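Long-range contacts in lectin (Pleurotus ostreatus, PDB 6T0Q), which binds calcium ions and N-acetylgalactosamine, and probably recognises galactose-containing glycans through two all-beta domains resembling carbohydrate-binding modules: residues A[289-294]-A[303-308]; A[190-195]-A[233-238]; A[197-202]-A[333-338]; A[219-224]-A[270-275]. All coordinates share one frame; numbering follows the deposited sequence.

Interaction 1 (A[289-294]-A[303-308])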
loop_
_atom_site.group_PDB
_atom_site.type_symbol
_atom_site.label_atom_id
_atom_site.label_comp_id
_atom_site.label_asym_id
_atom_site.label_seq_id
_atom_site.Cartn_x
_atom_site.Cartn_y
_atom_site.Cartn_z
ATOM N N ILE A 289 14.613 -12.093 16.635
ATOM C CA ILE A 289 14.654 -10.665 16.931
ATOM C C ILE A 289 15.220 -9.957 15.711
ATOM O O ILE A 289 16.093 -10.498 15.023
ATOM C CB ILE A 289 15.488 -10.385 18.203
ATOM C CG1 ILE A 289 15.409 -8.910 18.605
ATOM C CG2 ILE A 289 16.946 -10.800 18.017
ATOM C CD1 ILE A 289 16.056 -8.650 19.981
ATOM N N ALA A 290 14.699 -8.763 15.419
ATOM C CA ALA A 290 15.168 -8.023 14.258
ATOM C C ALA A 290 14.883 -6.544 14.444
ATOM O O ALA A 290 13.953 -6.153 15.155
ATOM C CB ALA A 290 14.522 -8.508 12.956
ATOM N N THR A 291 15.710 -5.733 13.800
ATOM C CA THR A 291 15.517 -4.294 13.705
ATOM C C THR A 291 15.659 -3.935 12.240
ATOM O O THR A 291 16.583 -4.409 11.574
ATOM C CB THR A 291 16.540 -3.524 14.554
ATOM O OG1 THR A 291 16.461 -3.968 15.915
ATOM C CG2 THR A 291 16.267 -2.004 14.492
ATOM N N ILE A 292 14.743 -3.121 11.735
ATOM C CA ILE A 292 14.707 -2.764 10.321
ATOM C C ILE A 292 14.583 -1.256 10.221
ATOM O O ILE A 292 13.684 -0.668 10.833
ATOM C CB ILE A 292 13.528 -3.431 9.586
ATOM C CG1 ILE A 292 13.610 -4.955 9.669
ATOM C CG2 ILE A 292 13.474 -2.946 8.123
ATOM C CD1 ILE A 292 12.290 -5.633 9.285
ATOM N N LEU A 293 15.461 -0.629 9.443
ATOM C CA LEU A 293 15.334 0.793 9.148
ATOM C C LEU A 293 15.108 0.976 7.656
ATOM O O LEU A 293 15.870 0.445 6.840
ATOM C CB LEU A 293 16.574 1.579 9.591
ATOM C CG LEU A 293 16.360 3.097 9.561
ATOM C CD1 LEU A 293 17.121 3.743 10.695
ATOM C CD2 LEU A 293 16.822 3.687 8.249
ATOM N N ILE A 294 14.075 1.738 7.310
ATOM C CA ILE A 294 13.710 2.022 5.931
ATOM C C ILE A 294 13.955 3.502 5.674
ATOM O O ILE A 294 13.559 4.346 6.486
ATOM C CB ILE A 294 12.239 1.650 5.675
ATOM C CG1 ILE A 294 12.059 0.135 5.790
ATOM C CG2 ILE A 294 11.786 2.148 4.333
ATOM C CD1 ILE A 294 10.611 -0.274 5.969
ATOM N N THR A 303 11.846 3.034 11.614
ATOM C CA THR A 303 12.367 1.805 12.184
ATOM C C THR A 303 11.211 0.883 12.541
ATOM O O THR A 303 10.185 1.326 13.065
ATOM C CB THR A 303 13.221 2.098 13.421
ATOM O OG1 THR A 303 14.397 2.802 13.015
ATOM C CG2 THR A 303 13.625 0.800 14.144
ATOM N N VAL A 304 11.371 -0.387 12.199
ATOM C CA VAL A 304 10.447 -1.449 12.564
ATOM C C VAL A 304 11.226 -2.443 13.407
ATOM O O VAL A 304 12.373 -2.761 13.079
ATOM C CB VAL A 304 9.870 -2.127 11.302
ATOM C CG1 VAL A 304 9.159 -3.417 11.662
ATOM C CG2 VAL A 304 8.938 -1.160 10.566
ATOM N N VAL A 305 10.625 -2.910 14.505
ATOM C CA VAL A 305 11.253 -3.910 15.363
ATOM C C VAL A 305 10.316 -5.101 15.477
ATOM O O VAL A 305 9.098 -4.974 15.317
ATOM C CB VAL A 305 11.597 -3.357 16.768
ATOM C CG1 VAL A 305 12.492 -2.117 16.649
ATOM C CG2 VAL A 305 10.318 -3.025 17.544
ATOM N N THR A 306 10.888 -6.272 15.748
ATOM C CA THR A 306 10.056 -7.410 16.102
ATOM C C THR A 306 9.285 -7.091 17.376
ATOM O O THR A 306 9.876 -6.728 18.397
ATOM C CB THR A 306 10.910 -8.671 16.272
ATOM O OG1 THR A 306 12.157 -8.335 16.906
ATOM C CG2 THR A 306 11.191 -9.285 14.904
ATOM N N ASP A 307 7.960 -7.196 17.301
ATOM C CA ASP A 307 7.080 -6.927 18.430
ATOM C C ASP A 307 5.739 -7.604 18.141
ATOM O O ASP A 307 5.613 -8.376 17.183
ATOM C CB ASP A 307 6.960 -5.413 18.676
ATOM C CG ASP A 307 6.412 -4.648 17.454
ATOM O OD1 ASP A 307 5.718 -5.250 16.613
ATOM O OD2 ASP A 307 6.683 -3.433 17.331
ATOM N N ALA A 308 4.726 -7.311 18.959
ATOM C CA ALA A 308 3.433 -7.977 18.785
ATOM C C ALA A 308 2.660 -7.492 17.566
ATOM O O ALA A 308 1.596 -8.054 17.268
ATOM C CB ALA A 308 2.577 -7.808 20.046
#

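Interaction 2 (A[190-195]-A[233-238])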
loop_
_atom_site.group_PDB
_atom_site.type_symbol
_atom_site.label_atom_id
_atom_site.label_comp_id
_atom_site.label_asym_id
_atom_site.label_seq_id
_atom_site.Cartn_x
_atom_site.Cartn_y
_atom_site.Cartn_z
ATOM N N PRO A 190 29.884 2.314 15.772
ATOM C CA PRO A 190 28.703 1.844 16.503
ATOM C C PRO A 190 28.152 0.592 15.848
ATOM O O PRO A 190 28.539 0.260 14.717
ATOM C CB PRO A 190 27.719 3.014 16.358
ATOM C CG PRO A 190 28.039 3.553 15.000
ATOM C CD PRO A 190 29.554 3.421 14.857
ATOM N N PRO A 191 27.232 -0.118 16.503
ATOM C CA PRO A 191 26.529 -1.205 15.811
ATOM C C PRO A 191 25.740 -0.657 14.630
ATOM O O PRO A 191 25.318 0.501 14.633
ATOM C CB PRO A 191 25.597 -1.774 16.895
ATOM C CG PRO A 191 25.417 -0.643 17.868
ATOM C CD PRO A 191 26.753 0.055 17.890
ATOM N N VAL A 192 25.550 -1.497 13.602
ATOM C CA VAL A 192 24.826 -1.042 12.413
ATOM C C VAL A 192 23.424 -0.567 12.785
ATOM O O VAL A 192 22.959 0.476 12.306
ATOM C CB VAL A 192 24.787 -2.141 11.333
ATOM C CG1 VAL A 192 24.215 -3.481 11.891
ATOM C CG2 VAL A 192 23.981 -1.663 10.144
ATOM N N LEU A 193 22.743 -1.309 13.658
ATOM C CA LEU A 193 21.425 -0.992 14.196
ATOM C C LEU A 193 21.378 -1.479 15.635
ATOM O O LEU A 193 22.083 -2.432 15.990
ATOM C CB LEU A 193 20.289 -1.670 13.406
ATOM C CG LEU A 193 20.024 -1.155 11.989
ATOM C CD1 LEU A 193 19.061 -2.099 11.257
ATOM C CD2 LEU A 193 19.455 0.261 12.050
ATOM N N PRO A 194 20.556 -0.861 16.482
ATOM C CA PRO A 194 20.398 -1.379 17.847
ATOM C C PRO A 194 19.485 -2.595 17.852
ATOM O O PRO A 194 18.544 -2.690 17.058
ATOM C CB PRO A 194 19.755 -0.205 18.596
ATOM C CG PRO A 194 18.903 0.450 17.538
ATOM C CD PRO A 194 19.756 0.359 16.263
ATOM N N LEU A 195 19.787 -3.545 18.739
ATOM C CA LEU A 195 18.787 -4.532 19.136
ATOM C C LEU A 195 18.041 -4.096 20.388
ATOM O O LEU A 195 16.885 -4.490 20.592
ATOM C CB LEU A 195 19.436 -5.899 19.361
ATOM C CG LEU A 195 19.898 -6.581 18.076
ATOM C CD1 LEU A 195 20.559 -7.901 18.408
ATOM C CD2 LEU A 195 18.717 -6.760 17.095
ATOM N N THR A 233 17.810 -1.486 5.782
ATOM C CA THR A 233 18.869 -2.217 6.459
ATOM C C THR A 233 18.213 -3.092 7.512
ATOM O O THR A 233 17.361 -2.615 8.266
ATOM C CB THR A 233 19.870 -1.259 7.096
ATOM O OG1 THR A 233 20.340 -0.350 6.090
ATOM C CG2 THR A 233 21.065 -2.040 7.682
ATOM N N VAL A 234 18.586 -4.370 7.549
ATOM C CA VAL A 234 17.959 -5.343 8.442
ATOM C C VAL A 234 19.032 -5.969 9.316
ATOM O O VAL A 234 20.065 -6.418 8.811
ATOM C CB VAL A 234 17.206 -6.438 7.662
ATOM C CG1 VAL A 234 16.578 -7.455 8.636
ATOM C CG2 VAL A 234 16.160 -5.822 6.759
ATOM N N LEU A 235 18.783 -6.003 10.620
ATOM C CA LEU A 235 19.615 -6.719 11.574
ATOM C C LEU A 235 18.767 -7.820 12.198
ATOM O O LEU A 235 17.668 -7.537 12.676
ATOM C CB LEU A 235 20.128 -5.760 12.649
ATOM C CG LEU A 235 20.954 -6.400 13.756
ATOM C CD1 LEU A 235 22.238 -6.942 13.168
ATOM C CD2 LEU A 235 21.228 -5.367 14.852
ATOM N N ILE A 236 19.249 -9.067 12.192
ATOM C CA ILE A 236 18.402 -10.181 12.618
ATOM C C ILE A 236 19.234 -11.289 13.262
ATOM O O ILE A 236 20.378 -11.550 12.872
ATOM C CB ILE A 236 17.589 -10.719 11.417
ATOM C CG1 ILE A 236 16.667 -11.874 11.819
ATOM C CG2 ILE A 236 18.521 -11.159 10.274
ATOM C CD1 ILE A 236 15.642 -12.179 10.697
ATOM N N ALA A 237 18.638 -11.955 14.255
ATOM C CA ALA A 237 19.201 -13.166 14.842
ATOM C C ALA A 237 18.053 -14.039 15.330
ATOM O O ALA A 237 16.951 -13.547 15.587
ATOM C CB ALA A 237 20.165 -12.850 15.997
ATOM N N ALA A 238 18.317 -15.341 15.465
ATOM C CA ALA A 238 17.284 -16.268 15.911
ATOM C C ALA A 238 17.901 -17.443 16.654
ATOM O O ALA A 238 19.027 -17.861 16.372
ATOM C CB ALA A 238 16.441 -16.805 14.743
#

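Interaction 3 (A[197-202]-A[333-338])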
loop_
_atom_site.group_PDB
_atom_site.type_symbol
_atom_site.label_atom_id
_atom_site.label_comp_id
_atom_site.label_asym_id
_atom_site.label_seq_id
_atom_site.Cartn_x
_atom_site.Cartn_y
_atom_site.Cartn_z
ATOM N N GLY A 197 15.610 -1.960 22.201
ATOM C CA GLY A 197 14.392 -1.454 21.595
ATOM C C GLY A 197 13.616 -2.481 20.792
ATOM O O GLY A 197 12.457 -2.225 20.444
ATOM N N SER A 198 14.212 -3.631 20.490
ATOM C CA SER A 198 13.522 -4.718 19.811
ATOM C C SER A 198 13.223 -5.841 20.799
ATOM O O SER A 198 13.696 -5.842 21.940
ATOM C CB SER A 198 14.355 -5.242 18.634
ATOM O OG SER A 198 14.632 -4.196 17.724
ATOM N N ASN A 199 12.411 -6.801 20.352
ATOM C CA ASN A 199 11.981 -7.908 21.201
ATOM C C ASN A 199 12.251 -9.243 20.531
ATOM O O ASN A 199 12.101 -9.384 19.313
ATOM C CB ASN A 199 10.472 -7.854 21.514
ATOM C CG ASN A 199 10.047 -6.536 22.082
ATOM O OD1 ASN A 199 10.171 -6.301 23.278
ATOM N ND2 ASN A 199 9.548 -5.652 21.220
ATOM N N TRP A 200 12.612 -10.233 21.339
ATOM C CA TRP A 200 12.499 -11.608 20.891
ATOM C C TRP A 200 11.021 -11.971 20.807
ATOM O O TRP A 200 10.272 -11.763 21.768
ATOM C CB TRP A 200 13.212 -12.547 21.859
ATOM C CG TRP A 200 14.693 -12.320 22.008
ATOM C CD1 TRP A 200 15.318 -11.542 22.943
ATOM C CD2 TRP A 200 15.732 -12.913 21.220
ATOM N NE1 TRP A 200 16.685 -11.613 22.782
ATOM C CE2 TRP A 200 16.963 -12.451 21.733
ATOM C CE3 TRP A 200 15.739 -13.798 20.136
ATOM C CZ2 TRP A 200 18.192 -12.841 21.197
ATOM C CZ3 TRP A 200 16.964 -14.186 19.605
ATOM C CH2 TRP A 200 18.173 -13.706 20.140
ATOM N N ILE A 201 10.589 -12.478 19.652
ATOM C CA ILE A 201 9.204 -12.898 19.471
ATOM C C ILE A 201 9.181 -14.362 19.049
ATOM O O ILE A 201 10.184 -14.930 18.607
ATOM C CB ILE A 201 8.435 -12.028 18.444
ATOM C CG1 ILE A 201 9.059 -12.136 17.042
ATOM C CG2 ILE A 201 8.382 -10.569 18.908
ATOM C CD1 ILE A 201 8.266 -11.378 15.954
ATOM N N TRP A 202 8.007 -14.972 19.196
ATOM C CA TRP A 202 7.765 -16.324 18.707
ATOM C C TRP A 202 6.258 -16.490 18.553
ATOM O O TRP A 202 5.489 -15.551 18.784
ATOM C CB TRP A 202 8.360 -17.377 19.651
ATOM C CG TRP A 202 8.668 -18.698 18.983
ATOM C CD1 TRP A 202 7.995 -19.888 19.149
ATOM C CD2 TRP A 202 9.729 -18.966 18.051
ATOM N NE1 TRP A 202 8.583 -20.870 18.385
ATOM C CE2 TRP A 202 9.642 -20.329 17.697
ATOM C CE3 TRP A 202 10.749 -18.182 17.487
ATOM C CZ2 TRP A 202 10.532 -20.926 16.801
ATOM C CZ3 TRP A 202 11.630 -18.773 16.599
ATOM C CH2 TRP A 202 11.519 -20.137 16.268
ATOM N N ALA A 333 2.187 -11.994 16.913
ATOM C CA ALA A 333 3.382 -12.593 17.497
ATOM C C ALA A 333 3.418 -12.336 18.999
ATOM O O ALA A 333 2.952 -11.301 19.486
ATOM C CB ALA A 333 4.648 -12.026 16.838
ATOM N N LYS A 334 3.983 -13.288 19.737
ATOM C CA LYS A 334 4.127 -13.174 21.184
ATOM C C LYS A 334 5.502 -12.613 21.519
ATOM O O LYS A 334 6.520 -13.108 21.024
ATOM C CB LYS A 334 3.953 -14.536 21.857
ATOM C CG LYS A 334 4.138 -14.513 23.379
ATOM C CD LYS A 334 3.939 -15.894 23.978
ATOM C CE LYS A 334 4.184 -15.877 25.494
ATOM N NZ LYS A 334 3.903 -17.202 26.114
ATOM N N ILE A 335 5.530 -11.584 22.356
ATOM C CA ILE A 335 6.798 -11.058 22.855
ATOM C C ILE A 335 7.316 -12.002 23.933
ATOM O O ILE A 335 6.660 -12.214 24.956
ATOM C CB ILE A 335 6.639 -9.629 23.391
ATOM C CG1 ILE A 335 6.506 -8.653 22.215
ATOM C CG2 ILE A 335 7.843 -9.236 24.244
ATOM C CD1 ILE A 335 6.244 -7.218 22.637
ATOM N N ILE A 336 8.470 -12.614 23.674
ATOM C CA ILE A 336 9.105 -13.457 24.680
ATOM C C ILE A 336 9.839 -12.597 25.698
ATOM O O ILE A 336 9.794 -12.867 26.903
ATOM C CB ILE A 336 10.045 -14.470 23.996
ATOM C CG1 ILE A 336 9.319 -15.182 22.848
ATOM C CG2 ILE A 336 10.611 -15.465 25.021
ATOM C CD1 ILE A 336 7.970 -15.842 23.240
ATOM N N GLY A 337 10.511 -11.547 25.231
ATOM C CA GLY A 337 11.160 -10.595 26.122
ATOM C C GLY A 337 11.820 -9.499 25.303
ATOM O O GLY A 337 12.067 -9.654 24.103
ATOM N N ALA A 338 12.080 -8.376 25.969
ATOM C CA ALA A 338 12.860 -7.332 25.312
ATOM C C ALA A 338 14.303 -7.799 25.158
ATOM O O ALA A 338 14.776 -8.655 25.907
ATOM C CB ALA A 338 12.818 -6.029 26.112
#

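Interaction 4 (A[219-224]-A[270-275])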
loop_
_atom_site.group_PDB
_atom_site.type_symbol
_atom_site.label_atom_id
_atom_site.label_comp_id
_atom_site.label_asym_id
_atom_site.label_seq_id
_atom_site.Cartn_x
_atom_site.Cartn_y
_atom_site.Cartn_z
ATOM N N ARG A 219 5.526 -12.329 9.777
ATOM C CA ARG A 219 5.334 -11.379 8.688
ATOM C C ARG A 219 5.137 -9.972 9.227
ATOM O O ARG A 219 4.442 -9.772 10.227
ATOM C CB ARG A 219 4.116 -11.741 7.821
ATOM C CG ARG A 219 4.294 -12.964 6.945
ATOM C CD ARG A 219 2.969 -13.346 6.277
ATOM N NE ARG A 219 2.424 -12.259 5.459
ATOM C CZ ARG A 219 2.724 -12.058 4.179
ATOM N NH1 ARG A 219 3.577 -12.869 3.554
ATOM N NH2 ARG A 219 2.168 -11.046 3.523
ATOM N N LYS A 220 5.727 -9.000 8.539
ATOM C CA LYS A 220 5.506 -7.588 8.828
ATOM C C LYS A 220 5.497 -6.817 7.516
ATOM O O LYS A 220 6.418 -6.956 6.706
ATOM C CB LYS A 220 6.582 -7.031 9.768
ATOM C CG LYS A 220 6.478 -5.527 10.036
ATOM C CD LYS A 220 5.310 -5.186 10.963
ATOM C CE LYS A 220 5.274 -3.683 11.223
ATOM N NZ LYS A 220 4.124 -3.301 12.070
ATOM N N THR A 221 4.457 -6.016 7.307
ATOM C CA THR A 221 4.329 -5.192 6.113
ATOM C C THR A 221 4.466 -3.720 6.475
ATOM O O THR A 221 3.907 -3.265 7.473
ATOM C CB THR A 221 2.978 -5.431 5.433
ATOM O OG1 THR A 221 2.914 -6.790 5.002
ATOM C CG2 THR A 221 2.797 -4.506 4.220
ATOM N N VAL A 222 5.211 -2.977 5.667
ATOM C CA VAL A 222 5.256 -1.523 5.768
ATOM C C VAL A 222 4.668 -0.964 4.479
ATOM O O VAL A 222 5.093 -1.343 3.382
ATOM C CB VAL A 222 6.688 -1.005 6.011
ATOM C CG1 VAL A 222 6.693 0.520 6.126
ATOM C CG2 VAL A 222 7.263 -1.639 7.295
ATOM N N ASN A 223 3.682 -0.076 4.610
ATOM C CA ASN A 223 2.988 0.422 3.416
ATOM C C ASN A 223 2.589 1.873 3.691
ATOM O O ASN A 223 1.469 2.173 4.100
ATOM C CB ASN A 223 1.785 -0.462 3.071
ATOM C CG ASN A 223 0.922 0.098 1.944
ATOM O OD1 ASN A 223 -0.302 -0.052 1.972
ATOM N ND2 ASN A 223 1.547 0.725 0.949
ATOM N N GLN A 224 3.540 2.788 3.480
ATOM C CA GLN A 224 3.259 4.225 3.551
ATOM C C GLN A 224 2.924 4.686 2.135
ATOM O O GLN A 224 3.799 5.093 1.371
ATOM C CB GLN A 224 4.449 4.990 4.128
ATOM C CG GLN A 224 4.950 4.478 5.477
ATOM C CD GLN A 224 4.019 4.814 6.635
ATOM O OE1 GLN A 224 3.119 5.640 6.504
ATOM N NE2 GLN A 224 4.244 4.174 7.781
ATOM N N PRO A 270 8.495 1.014 -3.960
ATOM C CA PRO A 270 8.361 2.391 -3.458
ATOM C C PRO A 270 7.298 2.576 -2.383
ATOM O O PRO A 270 7.410 3.529 -1.601
ATOM C CB PRO A 270 8.027 3.201 -4.725
ATOM C CG PRO A 270 7.608 2.203 -5.734
ATOM C CD PRO A 270 8.346 0.945 -5.423
ATOM N N THR A 271 6.267 1.725 -2.312
ATOM C CA THR A 271 5.187 1.963 -1.355
ATOM C C THR A 271 4.799 0.773 -0.482
ATOM O O THR A 271 4.194 0.996 0.572
ATOM C CB THR A 271 3.922 2.459 -2.076
ATOM O OG1 THR A 271 3.510 1.497 -3.059
ATOM C CG2 THR A 271 4.177 3.808 -2.739
ATOM N N PHE A 272 5.123 -0.465 -0.854
ATOM C CA PHE A 272 4.601 -1.629 -0.143
ATOM C C PHE A 272 5.698 -2.678 -0.056
ATOM O O PHE A 272 6.144 -3.186 -1.088
ATOM C CB PHE A 272 3.356 -2.182 -0.871
ATOM C CG PHE A 272 2.606 -3.269 -0.123
ATOM C CD1 PHE A 272 3.097 -4.567 -0.057
ATOM C CD2 PHE A 272 1.373 -2.998 0.463
ATOM C CE1 PHE A 272 2.387 -5.571 0.617
ATOM C CE2 PHE A 272 0.656 -3.989 1.125
ATOM C CZ PHE A 272 1.165 -5.279 1.205
ATOM N N ASN A 273 6.115 -3.024 1.167
ATOM C CA ASN A 273 7.170 -4.012 1.372
ATOM C C ASN A 273 6.821 -4.937 2.524
ATOM O O ASN A 273 6.458 -4.469 3.608
ATOM C CB ASN A 273 8.517 -3.326 1.639
ATOM C CG ASN A 273 9.009 -2.566 0.435
ATOM O OD1 ASN A 273 9.567 -3.153 -0.489
ATOM N ND2 ASN A 273 8.777 -1.262 0.420
ATOM N N THR A 274 6.970 -6.242 2.296
ATOM C CA THR A 274 6.634 -7.270 3.275
ATOM C C THR A 274 7.887 -8.043 3.663
ATOM O O THR A 274 8.549 -8.635 2.802
ATOM C CB THR A 274 5.580 -8.239 2.730
ATOM O OG1 THR A 274 4.320 -7.567 2.610
ATOM C CG2 THR A 274 5.421 -9.427 3.688
ATOM N N PHE A 275 8.199 -8.051 4.953
ATOM C CA PHE A 275 9.312 -8.811 5.494
ATOM C C PHE A 275 8.756 -10.103 6.072
ATOM O O PHE A 275 7.787 -10.073 6.835
ATOM C CB PHE A 275 10.045 -7.990 6.561
ATOM C CG PHE A 275 10.542 -6.655 6.044
ATOM C CD1 PHE A 275 9.702 -5.555 6.004
ATOM C CD2 PHE A 275 11.837 -6.516 5.573
ATOM C CE1 PHE A 275 10.150 -4.325 5.506
ATOM C CE2 PHE A 275 12.293 -5.292 5.074
ATOM C CZ PHE A 275 11.452 -4.203 5.044
HETATM O O HOH W 1 7.405 -0.043 2.638
HETATM O O HOH W 2 6.413 4.264 0.929
#

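Interaction 1 (A[289-294]-A[303-308])
At Thr306, chi1 of 38° holds OG1 between the backbone N and the carbonyl carbon and turns it to Ala290, while at Thr303 OG1 lies beside the backbone N (chi1 -67°), which leaves CG2 anti to that N and close to Thr291. Both residues belong to a beta hairpin, or to its immediate extension, of strands 287-296 and 301-305, the second of which borders a five-stranded antiparallel sheet. The regular part of the hairpin centres on the hydrogen-bonded pair Ile292 and Val304, where Ile292 N to Val304 O and Val304 N to Ile292 O both measure 2.7 Å. Thr303 CA lies 3.1 Å from the same Ile292 O, in a CA-H...O contact beside the second of these bonds. Past Val305 the strand ends, yet pairing persists: Thr306 N donates to Ala290 O, and Ala290 N finds the hydroxyl OG1 of Thr306 at 3.0 Å instead of a main-chain carbonyl. That hydroxyl is also hydrogen-bonded to Asn199 O, so the hairpin is tied to strand 199-202. Thr291 OG1 likewise turns outside the hairpin, to Ser198 OG and Pro194 O. On the face of Thr291 and Leu293, Thr291 CG2 lies 3.9 Å from Thr303 CG2. On the other face Ile292 and Val304 sit side by side, CB to CB 4.2 Å; Val304 packs on Lys220 and Val222, Ile292 on Phe275 of strand 273-281. Leu293 lines a glycan pocket with Asn301, and the Asn301, Glu302, Thr303 sequence is consistent with an N-glycosylation sequon. Across the hairpin, Leu293 CD1 comes within 3.7 Å of Thr303 OG1.

Interaction 2 (A[190-195]-A[233-238])
Leu193 and Leu235 approach with their CA atoms 6.6 Å apart, too far for sheet pairing: no hydrogen bond crosses from the irregular segment 190-195 to strand 233-238, and the backbone straightens at Leu193 (phi -145°, psi 153°) after a bend at Val192. Leu235 carries most of the contact. Its CG lies anti to the backbone N (chi1 177°), and its two methyls divide the work: CD1 faces Val192 CG1 at 4.2 Å, while CD2 meets the carbonyl oxygen of Leu193 at 3.3 Å and Leu195 CD2 at 3.6 Å. The Leu195 and Leu235 side chains cross at about a right angle. Segment 190-195 belongs to the connection that leads from strand 174-178 of the first all-beta domain to strand 199-202 of the second, and here it is laid against the sheet of the second domain. Phe102, from strand 98-104 of the first domain, touches Val192, Leu193 and Thr233, so the aliphatic cluster lies at the junction of the two domains. Two residues earlier on the strand than Leu235, Thr233 presents its methyl and not its hydroxyl to the connection: CG2 is 3.8 Å from Val192 CG2. Leu193 CD1 settles over the strand backbone between Thr233 and Leu235, 3.5 Å from Thr233 O and 4.1 Å from Leu235 CB.

Interaction 3 (A[197-202]-A[333-338])
A classic beta bulge, in which Ile336 and Gly337 both face Trp200, interrupts the antiparallel pairing of strands 199-202 and 334-338 at the border of a sheet in the second domain. Trp200 O receives Ile336 N at 2.8 Å and Gly337 N in a weak, longer bond of 3.5 Å, so one carbonyl serves two successive amides. Trp200 N answers with a bond to Gly337 O. After the bulge the register is shifted by one and the pairing is regular again: Trp202 and Lys334 exchange two backbone bonds, with Lys334 N to Trp202 O at 2.9 Å. Ile336 CB comes within 3.5 Å of Trp200 O, and its CD1 packs on Trp202 CB at 3.9 Å. On the opposite face Ile201 CG1 takes the position between the backbone N and the carbonyl carbon (chi1 63°), and CD1 beyond it lies 3.8 Å from Ala333 CB. Asn199 crosses the branches of Ile335 obliquely, its OD1 3.5 Å from Ala338 CA. Gly337 O sits near the plane of the Trp200 indole, at its CD1 edge, while the ring stacks with Trp344. Trp202 touches Ala279 and Asn281 of strand 273-281, and its side chain is about 7 Å from a bound calcium ion for which Asn281 is a ligand. Main-chain bonds thus carry the polar part of this contact; the main ring contacts named for the two tryptophans, with Trp344 and with strand 273-281, lie outside the two segments, and Trp202 is a second-shell neighbour of the calcium site.

Interaction 4 (A[219-224]-A[270-275])
Val222 O is gripped by two donors: Asn273 N at 3.0 Å and a water at 2.8 Å, which accepts from Asn273 ND2; Asn247 and the carbonyl of His269 also hold that side-chain amide. Val222 N bonds back to Asn273 O, completing a hydrogen-bonded pair of the antiparallel sheet in which strands 214-222 and 273-281 are neighbours; Lys220 and Phe275 form another such pair. On one face the hydroxyls of Thr221 and Thr274 hydrogen-bond at 2.9 Å. With Thr221 OG1 beside the backbone N (chi1 -63°), CG2 is anti to it and forms a CH-pi contact over one face of Phe272, 3.8 Å from the ring centroid and offset toward the rim. Thr274 CG2 covers a face of the Arg219 guanidinium, 3.6 Å from NH2; that group is held by a salt bridge to Glu327 and by the carbonyl of Pro322. Farther on, Asn223 and Phe272 reach the dimer interface, meeting Asn223 and Phe272 of the second subunit beside its Cys225, a residue known to form an interchain disulfide. Within the chain, Asn223 ND2 gives Thr271 O a 2.7 Å bond that is straight at the hydrogen (166°) but approaches from above the carbonyl plane.

Interaction 1 is the common neighbour of the other three. Its strand 289-294 lies beside strand 233-238 of interaction 2, Thr291 O to Leu235 N being 2.9 Å. Interaction 3 meets it about 10 Å away between centres, and encloses it in sequence. Toward interaction 4 the joint is apolar: Val304 CG2 lies 3.7 Å from Val222 CG2 and Ile292 CD1 3.8 Å from Phe275 CG, where the two sheets of the second domain pack face to face. Interactions 3 and 4 share a sheet but do not touch. Interaction 3 is nearest the calcium site, interactions 1 and 2 flank a glycan at the domain junction, and interaction 4 reaches the second subunit.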